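Local coordinates for putative lipoprotein (Pseudomonas protegens, PDB 4KT3) that probably acts as the immunity protein that protects its producer from a partner type VI secretion effector, a peptidoglycan glycoside hydrolase, at residues Leu109-Arg112 / Val113-Arg116; Ala122-Lys125 / Ser126-Gly130. All blocks are in the same frame, centred on the assembly; numbering follows the deposited sequence.

From the N terminus the chain runs through helix 21-34 and the five-strand antiparallel sheet before it reaches either contact. Interaction 1 lies within helix 104-117 and joins consecutive helical turns, L109-R112 with V113-R116, so it closes no loop. After that helix ends, a short connection leads to interaction 2, where the turn A122-K125 leads into S126-G130, which makes up most of helix 125-129. The two contacts follow in series, neither nested nor crossed; the centres of interactions 1 and 2 are about 17 Å apart. Interaction 1 faces helix 21-34 and the N-terminal segment, interaction 2 strand 62-69, and T89, in the loop before strand 92-94, meets M114 of the first and E124 of the second.

Interaction 1 of 2, residues Leu109-Arg112 / Val113-Arg116; sequences LQRR and VMAR
V113 meets the L109 carbonyl with both backbone and side chain: its N donates to L109 O at 2.9 Å, in the carbonyl plane, and its CG2, the methyl beside the backbone N, rests 3.3 Å from the same L109 O. One residue on, M114, a selenomethionine, bonds from N to Q110 O at 2.9 Å. With M114 CG anti to its carbonyl carbon (chi1 -75°), CG lies 3.4 Å from Q110 O; the bend at chi3 brings M114 CE back to 3.6 Å from the same Q110 O. R112 O accepts the N of R116 at 3.2 Å, longer and less straight than the bonds before it, and R116 CG passes 3.5 Å from R112 O. The N-H to O bonds are the i to i+4 ladder of an alpha helix. R112 CG is anti to its own backbone N (chi1 174°), and a bend at chi3 carries the guanidinium to L109 CD2, which lies over one face, offset toward the rim. In the fold, L109 packs on V27 and V30 of helix 21-34, V113 on I14 and M114 on T89, and the N-terminal segment is tied on by R112 NH2 to L9 O and R116 NE to I14 O.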
loop_
_atom_site.group_PDB
_atom_site.type_symbol
_atom_site.label_atom_id
_atom_site.label_comp_id
_atom_site.label_asym_id
_atom_site.label_seq_id
_atom_site.Cartn_x
_atom_site.Cartn_y
_atom_site.Cartn_z
ATOM N N LEU B 109 -3.612 22.448 -9.441
ATOM C CA LEU B 109 -3.760 21.394 -10.438
ATOM C C LEU B 109 -5.174 20.829 -10.422
ATOM O O LEU B 109 -5.771 20.574 -11.472
ATOM C CB LEU B 109 -2.771 20.259 -10.171
ATOM C CG LEU B 109 -1.693 20.021 -11.216
ATOM C CD1 LEU B 109 -0.948 18.743 -10.858
ATOM C CD2 LEU B 109 -2.277 19.961 -12.634
ATOM N N GLN B 110 -5.703 20.622 -9.223
ATOM C CA GLN B 110 -7.042 20.064 -9.079
ATOM C C GLN B 110 -8.099 20.997 -9.665
ATOM O O GLN B 110 -9.035 20.540 -10.317
ATOM C CB GLN B 110 -7.327 19.754 -7.613
ATOM C CG GLN B 110 -6.438 18.614 -7.108
ATOM C CD GLN B 110 -6.359 18.508 -5.598
ATOM O OE1 GLN B 110 -6.537 19.486 -4.880
ATOM N NE2 GLN B 110 -6.070 17.309 -5.109
ATOM N N ARG B 111 -7.949 22.303 -9.465
ATOM C CA ARG B 111 -8.898 23.233 -10.057
ATOM C C ARG B 111 -8.824 23.170 -11.582
ATOM O O ARG B 111 -9.833 23.345 -12.263
ATOM C CB ARG B 111 -8.658 24.665 -9.573
ATOM C CG ARG B 111 -9.005 24.891 -8.105
ATOM C CD ARG B 111 -8.902 26.371 -7.717
ATOM N NE ARG B 111 -7.543 26.891 -7.845
ATOM C CZ ARG B 111 -6.631 26.914 -6.874
ATOM N NH1 ARG B 111 -6.907 26.440 -5.672
ATOM N NH2 ARG B 111 -5.426 27.427 -7.110
ATOM N N ARG B 112 -7.626 22.950 -12.119
ATOM C CA ARG B 112 -7.458 22.838 -13.564
ATOM C C ARG B 112 -8.125 21.563 -14.072
ATOM O O ARG B 112 -8.812 21.577 -15.091
ATOM C CB ARG B 112 -5.975 22.848 -13.926
ATOM C CG ARG B 112 -5.668 22.604 -15.386
ATOM C CD ARG B 112 -4.168 22.384 -15.606
ATOM N NE ARG B 112 -3.336 23.336 -14.868
ATOM C CZ ARG B 112 -2.016 23.219 -14.729
ATOM N NH1 ARG B 112 -1.336 24.123 -14.038
ATOM N NH2 ARG B 112 -1.372 22.194 -15.280
ATOM N N VAL B 113 -7.929 20.464 -13.350
ATOM C CA VAL B 113 -8.539 19.197 -13.732
ATOM C C VAL B 113 -10.059 19.332 -13.725
ATOM O O VAL B 113 -10.727 18.932 -14.676
ATOM C CB VAL B 113 -8.111 18.073 -12.787
ATOM C CG1 VAL B 113 -8.922 16.807 -13.045
ATOM C CG2 VAL B 113 -6.627 17.804 -12.952
HETATM N N MSE B 114 -10.600 19.913 -12.659
HETATM C CA MSE B 114 -12.051 20.053 -12.521
HETATM C C MSE B 114 -12.650 20.968 -13.586
HETATM O O MSE B 114 -13.777 20.749 -14.023
HETATM C CB MSE B 114 -12.423 20.540 -11.113
HETATM C CG MSE B 114 -12.284 19.434 -10.057
HETATM SE SE MSE B 114 -12.934 19.928 -8.312
HETATM C CE MSE B 114 -11.533 21.209 -7.833
ATOM N N ALA B 115 -11.903 21.982 -14.007
ATOM C CA ALA B 115 -12.396 22.887 -15.039
ATOM C C ALA B 115 -12.463 22.171 -16.380
ATOM O O ALA B 115 -13.243 22.544 -17.243
ATOM C CB ALA B 115 -11.517 24.136 -15.142
ATOM N N ARG B 116 -11.654 21.128 -16.541
ATOM C CA ARG B 116 -11.671 20.340 -17.771
ATOM C C ARG B 116 -12.749 19.258 -17.750
ATOM O O ARG B 116 -13.440 19.049 -18.747
ATOM C CB ARG B 116 -10.304 19.708 -18.025
ATOM C CG ARG B 116 -9.244 20.709 -18.490
ATOM C CD ARG B 116 -9.526 21.238 -19.890
ATOM N NE ARG B 116 -9.573 20.152 -20.861
ATOM C CZ ARG B 116 -9.811 20.293 -22.158
ATOM N NH1 ARG B 116 -10.032 21.494 -22.688
ATOM N NH2 ARG B 116 -9.823 19.215 -22.930
#

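Interaction 2 of 2, residues Ala122-Lys125 / Ser126-Gly130; sequences ADEK and SQREG
E124 and R128 cross at about a right angle, their carboxylate and guanidinium planes turned 58° apart, and their charged ends do not meet directly. E124 OE2 and R128 NH1 stand 4.2 Å apart, and a water joins them, donating to E124 OE2 at 2.6 Å and accepting from R128 NH1 at the guanidinium edge. The glutamate starts from the crowded position, CG between backbone N and carbonyl carbon (chi1 63°), and extends from there; its OE1 bonds S86 OG and its OE2 T89 OG1. R128 bends at chi3 and turns back over the turn, its guanidinium covered on one face by E124 O and K125 CA; NH1 bonds L121 O and NE makes a salt bridge to E134. E124 is the N-cap residue of helix 125-129, and its O opens the helical ladder by accepting R128 N at 2.8 Å, nearly along the C=O axis. The next rung runs from E129 N to K125 O at 2.9 Å. Alongside that rung the extended K125 crosses E129 obliquely, with CE 3.3 Å from E129 OE2 while NZ remains 4.2 Å from that oxygen, short of a salt bridge. On the Q127 side, the amide OE1 rests 3.4 Å from E124 CA. D123 O receives two waters there: one is bonded by S126 N, and the other, held weakly by D123 O, donates to Q127 OE1.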
loop_
_atom_site.group_PDB
_atom_site.type_symbol
_atom_site.label_atom_id
_atom_site.label_comp_id
_atom_site.label_asym_id
_atom_site.label_seq_id
_atom_site.Cartn_x
_atom_site.Cartn_y
_atom_site.Cartn_z
ATOM N N ALA B 122 -18.067 16.654 -4.701
ATOM C CA ALA B 122 -19.368 16.122 -4.316
ATOM C C ALA B 122 -19.876 15.074 -5.319
ATOM O O ALA B 122 -20.547 14.109 -4.934
ATOM C CB ALA B 122 -20.374 17.249 -4.153
ATOM N N ASP B 123 -19.554 15.260 -6.597
ATOM C CA ASP B 123 -19.953 14.307 -7.643
ATOM C C ASP B 123 -19.414 12.897 -7.388
ATOM O O ASP B 123 -20.028 11.909 -7.802
ATOM C CB ASP B 123 -19.460 14.751 -9.023
ATOM C CG ASP B 123 -20.203 15.963 -9.568
ATOM O OD1 ASP B 123 -19.608 16.687 -10.396
ATOM O OD2 ASP B 123 -21.372 16.189 -9.184
ATOM N N GLU B 124 -18.268 12.800 -6.719
ATOM C CA GLU B 124 -17.641 11.498 -6.465
ATOM C C GLU B 124 -17.721 11.089 -4.988
ATOM O O GLU B 124 -16.907 10.303 -4.510
ATOM C CB GLU B 124 -16.185 11.490 -6.973
ATOM C CG GLU B 124 -15.250 12.481 -6.290
ATOM C CD GLU B 124 -13.934 12.714 -7.039
ATOM O OE1 GLU B 124 -13.815 12.368 -8.238
ATOM O OE2 GLU B 124 -13.012 13.275 -6.420
ATOM N N LYS B 125 -18.715 11.612 -4.275
ATOM C CA LYS B 125 -18.883 11.316 -2.849
ATOM C C LYS B 125 -18.949 9.811 -2.572
ATOM O O LYS B 125 -18.272 9.307 -1.675
ATOM C CB LYS B 125 -20.138 12.013 -2.311
ATOM C CG LYS B 125 -20.336 11.869 -0.812
ATOM C CD LYS B 125 -21.650 12.509 -0.376
ATOM C CE LYS B 125 -21.976 12.188 1.077
ATOM N NZ LYS B 125 -23.424 12.412 1.385
ATOM N N SER B 126 -19.771 9.101 -3.341
ATOM C CA SER B 126 -19.912 7.651 -3.198
ATOM C C SER B 126 -18.597 6.923 -3.442
ATOM O O SER B 126 -18.226 6.025 -2.691
ATOM C CB SER B 126 -20.956 7.117 -4.175
ATOM O OG SER B 126 -22.255 7.478 -3.762
ATOM N N GLN B 127 -17.886 7.313 -4.491
ATOM C CA GLN B 127 -16.618 6.667 -4.794
ATOM C C GLN B 127 -15.619 6.989 -3.688
ATOM O O GLN B 127 -14.831 6.130 -3.297
ATOM C CB GLN B 127 -16.091 7.095 -6.167
ATOM C CG GLN B 127 -16.885 6.530 -7.349
ATOM C CD GLN B 127 -18.259 7.143 -7.485
ATOM O OE1 GLN B 127 -18.447 8.343 -7.279
ATOM N NE2 GLN B 127 -19.239 6.314 -7.831
ATOM N N ARG B 128 -15.626 8.224 -3.196
ATOM C CA ARG B 128 -14.715 8.589 -2.126
ATOM C C ARG B 128 -15.001 7.757 -0.881
ATOM O O ARG B 128 -14.073 7.303 -0.203
ATOM C CB ARG B 128 -14.775 10.096 -1.803
ATOM C CG ARG B 128 -13.777 10.530 -0.732
ATOM C CD ARG B 128 -13.624 12.049 -0.666
ATOM N NE ARG B 128 -14.918 12.710 -0.527
ATOM C CZ ARG B 128 -15.562 13.354 -1.498
ATOM N NH1 ARG B 128 -15.046 13.471 -2.715
ATOM N NH2 ARG B 128 -16.747 13.889 -1.249
ATOM N N GLU B 129 -16.281 7.530 -0.594
ATOM C CA GLU B 129 -16.657 6.692 0.547
ATOM C C GLU B 129 -16.069 5.297 0.404
ATOM O O GLU B 129 -15.731 4.655 1.400
ATOM C CB GLU B 129 -18.175 6.628 0.704
ATOM C CG GLU B 129 -18.753 7.954 1.203
ATOM C CD GLU B 129 -20.268 8.034 1.120
ATOM O OE1 GLU B 129 -20.898 7.060 0.661
ATOM O OE2 GLU B 129 -20.822 9.087 1.512
ATOM N N GLY B 130 -15.928 4.853 -0.841
ATOM C CA GLY B 130 -15.284 3.589 -1.154
ATOM C C GLY B 130 -13.806 3.489 -0.800
ATOM O O GLY B 130 -13.233 2.389 -0.883
HETATM O O HOH W 1 -21.282 9.948 -5.865
HETATM O O HOH W 2 -18.287 9.838 -9.736
HETATM O O HOH W 3 -12.532 12.505 -3.949
#